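Local coordinates for protein extracellular ligand-binding receptor (Sphaerobacter thermophilus, PDB 4ZPJ) that probably serves as the substrate-binding protein of an ABC transporter, capturing a solute outside the membrane in the manner of the leucine-binding protein family, at residues 155-160 and 166-171; 68-73 and 126-131; 183-188 and 410-415; 195-200 and 210-215; 261-266 and 290-295. All blocks are in the same frame, centred on the assembly; numbering follows the deposited sequence.

Interaction 1: 155-160 and 166-171; sequences QALTRD and PYLFRV
Arg170 reaches from its strand to the first turn of the short helix 156-159 and meets Thr158 and Leu157 with its guanidinium. NH2 donates to Thr158 OG1 at 2.9 Å, a bent bond (131° at the hydrogen) whose acceptor lies 30° out of the guanidinium plane. With CG anti to the backbone N (chi1 179°) and kinks at the next two torsions, the bent chain brings the guanidinium to the side of that turn, and Arg170 CB lies 4.0 Å from Thr158 CG2. The other amino group, NH1, rests 3.6 Å from Leu157 CB and is held by the carbonyl oxygens of Ala152 and Leu154, so backbone oxygens probably meet much of the buried charge, with Thr158 OG1 beside them. Thr158 suits its place because a hydroxyl can serve two partners: OG1 also pairs with Asp420 OD2, a carboxylate that probably helps balance the arginine. Beyond the polar end, Leu157 turns its CD1 to Leu168 CD1 at 4.0 Å, the two leucines crossing almost perpendicularly. A leucine in place of Arg170 would probably leave Thr158 OG1 and the carbonyls of Ala152 and Leu154 without their common donor. The contact ties helix 156-159 to strand 168-170 within a beta-alpha-beta unit that starts at strand 147-149; Val149 of that strand touches both Leu157 and Arg170, while Phe169, pointing the other way, packs on helix 362-371.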
# COMPACT_ATOMS: atom_id res chain seq x y z
N GLN A 155 1.79 -2.31 -11.27
CA GLN A 155 3.23 -2.51 -11.32
C GLN A 155 3.89 -1.68 -12.40
O GLN A 155 4.90 -1.04 -12.16
CB GLN A 155 3.59 -3.98 -11.51
CG GLN A 155 3.72 -4.78 -10.20
CD GLN A 155 3.98 -6.26 -10.48
OE1 GLN A 155 3.96 -6.67 -11.64
NE2 GLN A 155 4.20 -7.08 -9.43
N ALA A 156 3.31 -1.72 -13.59
CA ALA A 156 3.84 -0.98 -14.72
C ALA A 156 4.11 0.51 -14.43
O ALA A 156 5.02 1.09 -15.01
CB ALA A 156 2.92 -1.13 -15.93
N LEU A 157 3.35 1.13 -13.54
CA LEU A 157 3.48 2.56 -13.43
C LEU A 157 4.91 2.99 -13.10
O LEU A 157 5.33 4.05 -13.52
CB LEU A 157 2.52 3.13 -12.40
CG LEU A 157 2.32 4.64 -12.39
CD1 LEU A 157 1.66 5.05 -13.71
CD2 LEU A 157 1.49 5.01 -11.17
N THR A 158 5.64 2.17 -12.34
CA THR A 158 7.04 2.46 -12.03
C THR A 158 8.04 1.46 -12.64
O THR A 158 9.22 1.79 -12.84
CB THR A 158 7.29 2.57 -10.47
OG1 THR A 158 6.86 1.39 -9.75
CG2 THR A 158 6.61 3.80 -9.89
N ARG A 159 7.60 0.24 -12.89
CA ARG A 159 8.49 -0.80 -13.35
C ARG A 159 8.68 -0.89 -14.86
O ARG A 159 9.71 -1.35 -15.34
CB ARG A 159 8.00 -2.12 -12.78
CG ARG A 159 8.26 -2.22 -11.30
CD ARG A 159 7.39 -3.23 -10.59
NE ARG A 159 7.49 -4.55 -11.18
CZ ARG A 159 8.44 -5.43 -10.89
NH1 ARG A 159 8.43 -6.59 -11.50
NH2 ARG A 159 9.40 -5.15 -10.00
N ASP A 160 7.69 -0.45 -15.61
CA ASP A 160 7.77 -0.42 -17.06
C ASP A 160 8.38 0.90 -17.47
O ASP A 160 7.77 1.93 -17.24
CB ASP A 160 6.36 -0.58 -17.68
CG ASP A 160 6.38 -0.69 -19.22
OD1 ASP A 160 7.40 -0.34 -19.88
OD2 ASP A 160 5.34 -1.09 -19.79
N PRO A 166 9.35 11.19 -15.24
CA PRO A 166 9.86 12.03 -14.14
C PRO A 166 8.77 12.81 -13.40
O PRO A 166 8.99 13.24 -12.28
CB PRO A 166 10.81 12.99 -14.80
CG PRO A 166 10.76 12.73 -16.28
CD PRO A 166 9.85 11.57 -16.56
N TYR A 167 7.60 12.98 -14.00
CA TYR A 167 6.50 13.61 -13.30
C TYR A 167 5.76 12.68 -12.32
O TYR A 167 5.06 13.17 -11.46
CB TYR A 167 5.53 14.27 -14.30
CG TYR A 167 6.20 15.35 -15.08
CD1 TYR A 167 6.42 16.59 -14.51
CD2 TYR A 167 6.62 15.15 -16.38
CE1 TYR A 167 7.09 17.59 -15.22
CE2 TYR A 167 7.27 16.15 -17.09
CZ TYR A 167 7.51 17.35 -16.50
OH TYR A 167 8.16 18.36 -17.20
N LEU A 168 5.96 11.35 -12.41
CA LEU A 168 5.24 10.38 -11.56
C LEU A 168 6.10 9.79 -10.45
O LEU A 168 7.16 9.27 -10.70
CB LEU A 168 4.70 9.22 -12.40
CG LEU A 168 3.89 9.67 -13.62
CD1 LEU A 168 3.48 8.48 -14.49
CD2 LEU A 168 2.69 10.48 -13.19
N PHE A 169 5.61 9.91 -9.23
CA PHE A 169 6.21 9.34 -8.06
C PHE A 169 5.20 8.46 -7.40
O PHE A 169 4.00 8.77 -7.43
CB PHE A 169 6.61 10.46 -7.06
CG PHE A 169 7.64 11.42 -7.58
CD1 PHE A 169 7.27 12.47 -8.43
CD2 PHE A 169 8.93 11.32 -7.19
CE1 PHE A 169 8.22 13.35 -8.93
CE2 PHE A 169 9.91 12.24 -7.64
CZ PHE A 169 9.54 13.25 -8.51
N ARG A 170 5.65 7.41 -6.75
CA ARG A 170 4.75 6.57 -6.00
C ARG A 170 5.25 6.34 -4.61
O ARG A 170 6.41 5.97 -4.42
CB ARG A 170 4.54 5.24 -6.74
CG ARG A 170 3.63 4.29 -6.01
CD ARG A 170 2.77 3.50 -6.98
NE ARG A 170 3.57 2.54 -7.68
CZ ARG A 170 3.16 1.78 -8.68
NH1 ARG A 170 1.90 1.83 -9.15
NH2 ARG A 170 4.02 0.92 -9.22
N VAL A 171 4.39 6.57 -3.60
CA VAL A 171 4.85 6.48 -2.20
C VAL A 171 4.23 5.28 -1.48
O VAL A 171 4.50 5.04 -0.30
CB VAL A 171 4.54 7.73 -1.38
CG1 VAL A 171 5.26 8.95 -1.93
CG2 VAL A 171 3.05 7.99 -1.31

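Interaction 2: 68-73 and 126-131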
# COMPACT_ATOMS: atom_id res chain seq x y z
N GLY A 68 -14.30 3.62 -1.42
CA GLY A 68 -14.16 4.88 -0.72
C GLY A 68 -13.43 4.81 0.57
O GLY A 68 -12.77 5.74 0.96
N VAL A 69 -13.56 3.72 1.26
CA VAL A 69 -12.81 3.51 2.50
C VAL A 69 -11.27 3.67 2.32
O VAL A 69 -10.60 4.14 3.24
CB VAL A 69 -13.22 2.16 3.14
CG1 VAL A 69 -12.16 1.61 4.08
CG2 VAL A 69 -14.54 2.35 3.88
N ASN A 70 -10.75 3.32 1.14
CA ASN A 70 -9.33 3.43 0.83
C ASN A 70 -8.92 4.89 0.56
O ASN A 70 -7.95 5.41 1.15
CB ASN A 70 -9.01 2.56 -0.37
CG ASN A 70 -7.53 2.55 -0.71
OD1 ASN A 70 -6.86 3.59 -0.86
ND2 ASN A 70 -7.01 1.37 -0.84
N GLY A 71 -9.71 5.58 -0.26
CA GLY A 71 -9.44 7.00 -0.44
C GLY A 71 -9.52 7.82 0.85
O GLY A 71 -8.66 8.67 1.12
N GLU A 72 -10.57 7.56 1.63
CA GLU A 72 -10.75 8.19 2.95
C GLU A 72 -9.47 8.03 3.82
O GLU A 72 -9.03 8.98 4.48
CB GLU A 72 -11.97 7.65 3.68
CG GLU A 72 -13.36 7.93 3.06
CD GLU A 72 -13.78 9.37 3.17
OE1 GLU A 72 -12.93 10.13 3.65
OE2 GLU A 72 -14.91 9.76 2.75
N GLY A 73 -8.90 6.83 3.81
CA GLY A 73 -7.68 6.55 4.60
C GLY A 73 -6.51 7.36 4.10
O GLY A 73 -5.73 7.91 4.86
N GLY A 126 -2.62 11.34 -4.81
CA GLY A 126 -3.72 10.42 -4.67
C GLY A 126 -3.66 9.27 -5.67
O GLY A 126 -2.60 8.58 -5.79
N ILE A 127 -4.82 9.06 -6.32
CA ILE A 127 -5.09 8.00 -7.27
C ILE A 127 -5.27 6.64 -6.62
O ILE A 127 -4.29 5.91 -6.27
CB ILE A 127 -4.06 7.91 -8.37
CG1 ILE A 127 -3.78 9.32 -8.94
CG2 ILE A 127 -4.58 6.91 -9.40
CD1 ILE A 127 -2.85 9.31 -10.14
N THR A 128 -6.53 6.29 -6.44
CA THR A 128 -6.86 5.14 -5.66
C THR A 128 -6.76 3.86 -6.47
O THR A 128 -6.12 2.95 -6.01
CB THR A 128 -8.27 5.31 -5.03
OG1 THR A 128 -8.27 6.52 -4.28
CG2 THR A 128 -8.65 4.13 -4.11
N LEU A 129 -7.37 3.78 -7.64
CA LEU A 129 -7.44 2.49 -8.39
C LEU A 129 -6.46 2.43 -9.55
O LEU A 129 -6.21 3.45 -10.23
CB LEU A 129 -8.85 2.24 -8.90
CG LEU A 129 -9.92 2.15 -7.80
CD1 LEU A 129 -11.29 1.89 -8.40
CD2 LEU A 129 -9.59 1.09 -6.74
N SER A 130 -5.91 1.24 -9.79
CA SER A 130 -4.99 1.02 -10.88
C SER A 130 -5.62 1.32 -12.20
O SER A 130 -4.97 1.93 -13.06
CB SER A 130 -4.47 -0.44 -10.91
OG SER A 130 -3.68 -0.71 -9.76
N ASN A 131 -6.88 0.93 -12.41
CA ASN A 131 -7.55 1.34 -13.66
C ASN A 131 -7.68 2.87 -13.78
O ASN A 131 -7.58 3.39 -14.86
CB ASN A 131 -8.88 0.59 -13.92
CG ASN A 131 -9.92 0.78 -12.82
OD1 ASN A 131 -9.76 1.58 -11.89
ND2 ASN A 131 -11.02 0.04 -12.92
O HOH W 1 -6.83 5.91 -2.26
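Thr128 sets its methyl against Asn70 and its hydroxyl beside Gly71, and its first torsion decides this division. At chi1 -56° CG2 stands anti to the backbone N, which brings it to 3.7 Å from Asn70 OD1, while OG1 stays beside the backbone N, 4.0 Å from Gly71 CA. Asn70 has CG anti to its own N (chi1 -176°), and the two side chains run past each other in opposite directions. A water joins their polar ends: it donates to Asn70 OD1 at 2.7 Å and lies 2.6 Å from Thr128 OG1, which in addition accepts from the backbone N of Thr62. Threonine therefore supplies a methyl for packing and a hydroxyl for two polar partners, and asparagine offers a carbonyl oxygen to the water. Gly71, lacking a side chain, lets the helix backbone come close, its CA 6.1 Å from Thr128 CA. Nearby, Asn151 donates to Thr128 O. Thr128 follows strand 123-126, Leu129 is the N-cap of helix 130-142, and helix 68-84 follows strand 55-61 next door. Loops and helix starts gathered at the carboxyl ends of parallel strands are characteristic of a periplasmic binding protein lobe, where such loops usually face the ligand cleft.

Interaction 3: 183-188 and 410-415; sequences ADYAYE and IVVDRI. With ZN (zinc ion), chain E.
Tyr185 meets Val412 and Asp413 at the protein surface, with its hydroxyl end against one and its ring edge against the other. Tyr185 OH lies 4.2 Å from Val412 CG2, and its CE1 lies 4.4 Å from Asp413 OD2, which sits near the ring plane where the aromatic hydrogens carry slight positive charge. Both are loose contacts, so tyrosine serves here as a long, partly apolar arm in a partly exposed place. Its CG stands anti to the backbone N (chi1 -169°), which carries the ring from the helix to the strand. On the strand side, Val412 and Asp413 both face Leu396 in a classic beta bulge, and this explains how two consecutive residues can both point at the tyrosine. Asp413 OD1 also takes a weak bond from Arg414 N at 3.1 Å, and a zinc ion lies about 3 Å from the Asp413 side chain. A separate zinc is bound at the end of the helix by Glu188 OE1 at 2.1 Å; Glu188 OE2, at 3.1 Å from the zinc, stays outside the bonding distance, so the carboxylate binds in a monodentate way. That second oxygen lies in the plane of the Tyr187 ring, at its edge. Through Tyr185, which also touches Leu396, helix 180-188 lies against the hairpin of strands 390-401 and 407-418, while Ala183 on another side of the helix packs on helix 203-218.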
# COMPACT_ATOMS: atom_id res chain seq x y z
N ALA A 183 8.37 -14.02 1.29
CA ALA A 183 8.79 -15.21 0.58
C ALA A 183 10.22 -15.54 0.95
O ALA A 183 10.56 -16.71 1.13
CB ALA A 183 8.70 -14.98 -0.91
N ASP A 184 11.05 -14.51 1.08
CA ASP A 184 12.40 -14.73 1.67
C ASP A 184 12.30 -15.29 3.06
O ASP A 184 13.00 -16.22 3.39
CB ASP A 184 13.21 -13.42 1.71
CG ASP A 184 13.49 -12.92 0.31
OD1 ASP A 184 14.31 -13.53 -0.41
OD2 ASP A 184 12.81 -12.00 -0.14
N TYR A 185 11.44 -14.72 3.88
CA TYR A 185 11.26 -15.21 5.23
C TYR A 185 10.81 -16.66 5.24
O TYR A 185 11.29 -17.45 6.04
CB TYR A 185 10.21 -14.37 5.95
CG TYR A 185 10.14 -14.63 7.43
CD1 TYR A 185 11.09 -14.06 8.28
CD2 TYR A 185 9.17 -15.45 7.96
CE1 TYR A 185 11.03 -14.28 9.65
CE2 TYR A 185 9.11 -15.70 9.32
CZ TYR A 185 10.07 -15.12 10.16
OH TYR A 185 10.04 -15.34 11.51
N ALA A 186 9.89 -17.01 4.34
CA ALA A 186 9.37 -18.39 4.24
C ALA A 186 10.48 -19.40 3.92
O ALA A 186 10.51 -20.51 4.49
CB ALA A 186 8.31 -18.46 3.15
N TYR A 187 11.34 -19.02 2.98
CA TYR A 187 12.45 -19.86 2.56
C TYR A 187 13.56 -19.87 3.61
O TYR A 187 13.97 -20.95 4.08
CB TYR A 187 13.06 -19.39 1.24
CG TYR A 187 14.04 -20.41 0.66
CD1 TYR A 187 15.39 -20.41 1.01
CD2 TYR A 187 13.61 -21.36 -0.23
CE1 TYR A 187 16.26 -21.37 0.46
CE2 TYR A 187 14.46 -22.30 -0.76
CZ TYR A 187 15.77 -22.30 -0.41
OH TYR A 187 16.58 -23.24 -0.98
N GLU A 188 14.08 -18.68 3.93
CA GLU A 188 15.29 -18.56 4.76
C GLU A 188 15.06 -18.93 6.22
O GLU A 188 15.87 -19.60 6.79
CB GLU A 188 15.85 -17.12 4.75
CG GLU A 188 16.08 -16.49 3.39
CD GLU A 188 17.17 -17.16 2.58
OE1 GLU A 188 17.43 -16.70 1.44
OE2 GLU A 188 17.78 -18.13 3.08
N ILE A 410 2.29 -7.57 15.13
CA ILE A 410 3.51 -7.32 15.87
C ILE A 410 4.71 -7.54 14.95
O ILE A 410 4.77 -8.54 14.18
CB ILE A 410 3.57 -8.22 17.13
CG1 ILE A 410 2.36 -7.95 18.02
CG2 ILE A 410 4.89 -8.02 17.89
CD1 ILE A 410 2.29 -6.59 18.69
N VAL A 411 5.66 -6.61 15.00
CA VAL A 411 6.82 -6.68 14.12
C VAL A 411 7.84 -7.71 14.60
O VAL A 411 8.29 -7.63 15.73
CB VAL A 411 7.51 -5.33 13.99
CG1 VAL A 411 8.77 -5.44 13.14
CG2 VAL A 411 6.55 -4.33 13.35
N VAL A 412 8.17 -8.68 13.75
CA VAL A 412 9.20 -9.68 14.11
C VAL A 412 10.54 -9.43 13.44
O VAL A 412 11.59 -9.82 13.98
CB VAL A 412 8.74 -11.15 13.94
CG1 VAL A 412 7.47 -11.44 14.73
CG2 VAL A 412 8.48 -11.53 12.52
N ASP A 413 10.52 -8.72 12.32
CA ASP A 413 11.68 -8.51 11.53
C ASP A 413 11.45 -7.37 10.53
O ASP A 413 10.28 -7.04 10.18
CB ASP A 413 12.04 -9.76 10.75
CG ASP A 413 13.53 -9.90 10.50
OD1 ASP A 413 14.34 -9.08 10.96
OD2 ASP A 413 13.88 -10.90 9.86
N ARG A 414 12.55 -6.73 10.15
CA ARG A 414 12.54 -5.60 9.27
C ARG A 414 13.43 -5.84 8.08
O ARG A 414 14.51 -6.40 8.23
CB ARG A 414 13.09 -4.46 10.00
CG ARG A 414 12.10 -3.75 10.88
CD ARG A 414 12.74 -2.51 11.54
NE ARG A 414 11.75 -2.13 12.52
CZ ARG A 414 11.79 -2.39 13.81
NH1 ARG A 414 12.87 -2.95 14.38
NH2 ARG A 414 10.77 -1.97 14.54
N ILE A 415 12.99 -5.43 6.89
CA ILE A 415 13.80 -5.50 5.64
C ILE A 415 13.92 -4.05 5.17
O ILE A 415 12.95 -3.47 4.70
CB ILE A 415 13.17 -6.38 4.53
CG1 ILE A 415 12.94 -7.82 4.99
CG2 ILE A 415 14.10 -6.50 3.33
CD1 ILE A 415 11.67 -8.03 5.76
ZN ZN E . 18.84 -17.58 0.19

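Interaction 4: 195-200 and 210-215; sequences MVLHAA and AAFRSR
This is a buried strand-on-helix contact within a beta-alpha-beta crossover: strand 194-200 leads into helix 203-218, which returns to the neighbouring parallel strand 222-229, and Met195 and Leu197 of the first strand meet Phe212 of the helix. The two short segments run nearly antiparallel, at 164°, with their axes 9.8 Å apart at closest approach, as expected when a helix lies back along the strand before it. Alternation along the strand turns Met195 and Leu197 toward the helix, and large apolar side chains suit the face of the sheet that this helix covers. Phe212 is the helix's main contribution to the interface: its CG stands anti to the backbone N (chi1 -163°), which sends the ring out toward the sheet, where it also stacks with Phe254 of strand 252-256. Leu197 brings CD2 to within 3.8 Å of Phe212 CD1, approaching the ring obliquely, and its CD1 lies 4.2 Å from Arg213 CB. Arginine is well placed at this margin because its carbon stem can pack while its guanidinium leaves the layer for the carboxylates of Glu226 and Glu217. Helix 180-188 closes another side, with Ala183 against Phe212. Met195, modelled as selenomethionine, crosses the phenylalanine at about a right angle in a Met-aromatic contact. Its SE sits at the ring edge, 5.1 Å from the centroid and 81° off the normal, and the chain then bends so that Met195 CE comes to 3.7 Å from Phe212 CE1.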
# COMPACT_ATOMS: atom_id res chain seq x y z
N MSE A 195 5.61 -24.11 -2.36
CA MSE A 195 4.41 -23.38 -1.90
C MSE A 195 3.32 -23.34 -2.92
O MSE A 195 3.60 -23.51 -4.10
CB MSE A 195 4.77 -21.96 -1.46
CG MSE A 195 5.57 -21.98 -0.16
SE MSE A 195 5.85 -20.24 0.66
CE MSE A 195 3.95 -19.62 0.73
N VAL A 196 2.09 -23.19 -2.43
CA VAL A 196 0.89 -22.91 -3.20
C VAL A 196 0.53 -21.44 -3.06
O VAL A 196 0.64 -20.86 -1.96
CB VAL A 196 -0.32 -23.71 -2.71
CG1 VAL A 196 -1.60 -23.36 -3.46
CG2 VAL A 196 -0.06 -25.19 -2.90
N LEU A 197 0.07 -20.86 -4.16
CA LEU A 197 -0.34 -19.46 -4.18
C LEU A 197 -1.83 -19.35 -4.43
O LEU A 197 -2.39 -20.07 -5.24
CB LEU A 197 0.38 -18.72 -5.29
CG LEU A 197 1.90 -18.72 -5.35
CD1 LEU A 197 2.37 -17.77 -6.44
CD2 LEU A 197 2.42 -18.29 -3.99
N HIS A 198 -2.46 -18.38 -3.78
CA HIS A 198 -3.83 -18.14 -3.97
C HIS A 198 -4.14 -16.67 -3.96
O HIS A 198 -3.60 -15.95 -3.13
CB HIS A 198 -4.62 -18.84 -2.86
CG HIS A 198 -6.01 -18.36 -2.73
ND1 HIS A 198 -6.97 -18.66 -3.67
CD2 HIS A 198 -6.62 -17.59 -1.80
CE1 HIS A 198 -8.12 -18.14 -3.30
NE2 HIS A 198 -7.93 -17.47 -2.18
N ALA A 199 -5.00 -16.22 -4.87
CA ALA A 199 -5.45 -14.83 -4.87
C ALA A 199 -6.81 -14.63 -5.42
O ALA A 199 -7.30 -15.43 -6.21
CB ALA A 199 -4.51 -13.97 -5.69
N ALA A 200 -7.41 -13.50 -5.04
CA ALA A 200 -8.59 -13.02 -5.71
C ALA A 200 -8.21 -12.78 -7.16
O ALA A 200 -7.08 -12.37 -7.45
CB ALA A 200 -9.07 -11.72 -5.09
N ALA A 210 2.78 -13.06 -8.69
CA ALA A 210 4.00 -13.01 -9.48
C ALA A 210 5.17 -12.48 -8.69
O ALA A 210 6.29 -12.93 -8.87
CB ALA A 210 3.79 -12.18 -10.73
N ALA A 211 4.91 -11.55 -7.77
CA ALA A 211 5.98 -10.94 -7.02
C ALA A 211 6.43 -11.93 -5.96
O ALA A 211 7.62 -12.08 -5.71
CB ALA A 211 5.52 -9.62 -6.42
N PHE A 212 5.47 -12.65 -5.38
CA PHE A 212 5.79 -13.65 -4.40
C PHE A 212 6.59 -14.80 -5.00
O PHE A 212 7.58 -15.22 -4.43
CB PHE A 212 4.55 -14.20 -3.72
CG PHE A 212 4.85 -14.92 -2.43
CD1 PHE A 212 5.25 -16.26 -2.44
CD2 PHE A 212 4.78 -14.25 -1.21
CE1 PHE A 212 5.54 -16.92 -1.27
CE2 PHE A 212 5.04 -14.92 -0.03
CZ PHE A 212 5.43 -16.25 -0.06
N ARG A 213 6.10 -15.33 -6.11
CA ARG A 213 6.77 -16.38 -6.87
C ARG A 213 8.22 -16.02 -7.19
O ARG A 213 9.14 -16.83 -7.01
CB ARG A 213 6.04 -16.57 -8.20
CG ARG A 213 6.76 -17.46 -9.19
CD ARG A 213 6.09 -17.51 -10.56
NE ARG A 213 4.81 -18.23 -10.56
CZ ARG A 213 4.68 -19.56 -10.63
NH1 ARG A 213 3.46 -20.10 -10.63
NH2 ARG A 213 5.74 -20.35 -10.69
N SER A 214 8.38 -14.83 -7.72
CA SER A 214 9.69 -14.35 -8.16
C SER A 214 10.71 -14.40 -7.03
O SER A 214 11.76 -14.99 -7.20
CB SER A 214 9.55 -12.94 -8.70
OG SER A 214 10.81 -12.38 -8.95
N ARG A 215 10.39 -13.84 -5.87
CA ARG A 215 11.31 -13.92 -4.74
C ARG A 215 11.47 -15.32 -4.21
O ARG A 215 12.55 -15.67 -3.73
CB ARG A 215 10.85 -13.10 -3.53
CG ARG A 215 10.77 -11.61 -3.70
CD ARG A 215 12.09 -10.95 -3.97
NE ARG A 215 13.06 -11.13 -2.91
CZ ARG A 215 14.24 -10.51 -2.91
NH1 ARG A 215 14.56 -9.71 -3.90
NH2 ARG A 215 15.11 -10.72 -1.91

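Interaction 5: 261-266 and 290-295; sequences TDAIRF and QSILPE
Ile264 and Ile292 form the close part of this contact, their branched side chains crossing at a slant. Ile264 CD1 comes to 4.0 Å from Ile292 CG2 and equally near its CB, while Ala263, one residue back, adds its CB at 4.3 Å from Ile292 CD1. Ile292 has CG1 in the crowded position between N and carbonyl carbon (chi1 53°), which leaves CG2 anti to the carbonyl carbon and turned to its partner. Alanine suits the spot beside it, being small enough to let the loop settle on the helix. The other margin is looser and open to solvent. There Glu295, an exposed residue, offers only its stem and backbone: its CB is 4.3 Å from Ile264 CD1, and its O is 4.1 Å from Ile264 CG2. The bond from Glu295 N to Ile292 O, 3.1 Å, keeps the turn that presents both residues to helix 261-272. With an alanine in place of Ile264, a gap would probably open over Ile292 and the stem of Glu295 would lose its apolar neighbour. Between these segments the chemistry is entirely van der Waals, with no polar bond to fix direction, which suggests that fit of shape and exclusion of water do most to hold helix 261-272 against the start of helix 293-296.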
# COMPACT_ATOMS: atom_id res chain seq x y z
N THR A 261 -13.77 -7.80 2.21
CA THR A 261 -14.60 -8.76 2.87
C THR A 261 -14.22 -10.13 2.33
O THR A 261 -14.35 -11.09 3.05
CB THR A 261 -16.09 -8.45 2.66
OG1 THR A 261 -16.33 -8.39 1.26
CG2 THR A 261 -16.46 -7.09 3.28
N ASP A 262 -13.74 -10.23 1.09
CA ASP A 262 -13.12 -11.47 0.60
C ASP A 262 -12.04 -12.00 1.60
O ASP A 262 -11.95 -13.21 1.93
CB ASP A 262 -12.48 -11.25 -0.79
CG ASP A 262 -13.50 -11.21 -1.94
OD1 ASP A 262 -14.73 -11.25 -1.68
OD2 ASP A 262 -13.08 -11.17 -3.13
N ALA A 263 -11.23 -11.09 2.10
CA ALA A 263 -10.12 -11.48 2.96
C ALA A 263 -10.59 -12.02 4.28
O ALA A 263 -10.05 -13.01 4.77
CB ALA A 263 -9.15 -10.35 3.12
N ILE A 264 -11.64 -11.40 4.81
CA ILE A 264 -12.26 -11.81 6.06
C ILE A 264 -12.89 -13.20 5.89
O ILE A 264 -12.60 -14.11 6.72
CB ILE A 264 -13.34 -10.81 6.53
CG1 ILE A 264 -12.74 -9.44 6.82
CG2 ILE A 264 -14.09 -11.35 7.76
CD1 ILE A 264 -13.77 -8.33 7.00
N ARG A 265 -13.70 -13.36 4.83
CA ARG A 265 -14.35 -14.68 4.57
C ARG A 265 -13.29 -15.80 4.30
O ARG A 265 -13.40 -16.92 4.79
CB ARG A 265 -15.39 -14.58 3.43
CG ARG A 265 -16.68 -13.84 3.81
CD ARG A 265 -17.76 -14.02 2.71
NE ARG A 265 -17.21 -13.51 1.44
CZ ARG A 265 -17.20 -12.22 1.05
NH1 ARG A 265 -17.81 -11.28 1.77
NH2 ARG A 265 -16.60 -11.88 -0.11
N PHE A 266 -12.23 -15.47 3.56
CA PHE A 266 -11.21 -16.46 3.34
C PHE A 266 -10.50 -16.90 4.64
O PHE A 266 -10.41 -18.11 4.93
CB PHE A 266 -10.17 -15.99 2.33
CG PHE A 266 -9.02 -16.95 2.18
CD1 PHE A 266 -9.12 -18.03 1.36
CD2 PHE A 266 -7.86 -16.78 2.92
CE1 PHE A 266 -8.07 -18.94 1.24
CE2 PHE A 266 -6.79 -17.69 2.82
CZ PHE A 266 -6.90 -18.77 1.98
N GLN A 290 -5.21 -3.60 9.88
CA GLN A 290 -5.80 -3.09 11.09
C GLN A 290 -7.28 -2.88 11.00
O GLN A 290 -7.98 -3.18 11.92
CB GLN A 290 -5.21 -1.69 11.37
CG GLN A 290 -5.61 -1.14 12.73
CD GLN A 290 -4.88 -1.88 13.82
OE1 GLN A 290 -3.66 -2.08 13.72
NE2 GLN A 290 -5.60 -2.30 14.84
N SER A 291 -7.75 -2.33 9.90
CA SER A 291 -9.18 -2.08 9.75
C SER A 291 -10.02 -3.34 9.81
O SER A 291 -11.20 -3.27 10.14
CB SER A 291 -9.47 -1.38 8.43
OG SER A 291 -8.79 -2.05 7.38
N ILE A 292 -9.45 -4.50 9.48
CA ILE A 292 -10.31 -5.69 9.47
C ILE A 292 -9.84 -6.75 10.44
O ILE A 292 -10.45 -7.81 10.53
CB ILE A 292 -10.45 -6.28 8.07
CG1 ILE A 292 -9.07 -6.54 7.44
CG2 ILE A 292 -11.20 -5.30 7.19
CD1 ILE A 292 -9.13 -7.38 6.18
N LEU A 293 -8.77 -6.44 11.16
CA LEU A 293 -8.17 -7.36 12.10
C LEU A 293 -9.13 -7.79 13.19
O LEU A 293 -9.25 -8.96 13.46
CB LEU A 293 -6.89 -6.76 12.69
CG LEU A 293 -5.87 -7.79 13.18
CD1 LEU A 293 -5.77 -9.03 12.28
CD2 LEU A 293 -4.52 -7.15 13.33
N PRO A 294 -9.95 -6.87 13.71
CA PRO A 294 -10.97 -7.34 14.68
C PRO A 294 -11.99 -8.43 14.21
O PRO A 294 -12.52 -9.17 15.02
CB PRO A 294 -11.70 -6.07 15.06
CG PRO A 294 -10.75 -4.96 14.75
CD PRO A 294 -9.97 -5.41 13.54
N GLU A 295 -12.28 -8.51 12.92
CA GLU A 295 -13.30 -9.40 12.40
C GLU A 295 -12.68 -10.73 11.94
O GLU A 295 -13.34 -11.72 11.82
CB GLU A 295 -14.02 -8.73 11.25
CG GLU A 295 -14.12 -7.21 11.45
CD GLU A 295 -15.24 -6.59 10.67
OE1 GLU A 295 -15.02 -5.50 10.07
OE2 GLU A 295 -16.33 -7.19 10.66

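Overall arrangement
Interactions 1 and 2 belong to the lobe with the six-stranded mixed sheet, their centres 16 Å apart; interactions 3, 4 and 5 lie in the other part of the molecule. Interactions 3 and 4 are joined through helix 180-188, Ala183 CA meeting Phe212 CZ at 3.6 Å, with a salt bridge from Asp184 OD2 to Arg215 NE at 2.9 Å. Interaction 4 touches interaction 5 through His198 and Phe266, and interaction 1 through Gln155 NE2 and Ala211 CB, 4.2 Å apart. Nearest atoms of interactions 2 and 5 are about 6 Å apart, consistent with facing sides of a cleft between lobes. A zinc ion lies about 10 Å from the Leu157 side chain of interaction 1, and another is bound by Glu188 in interaction 3.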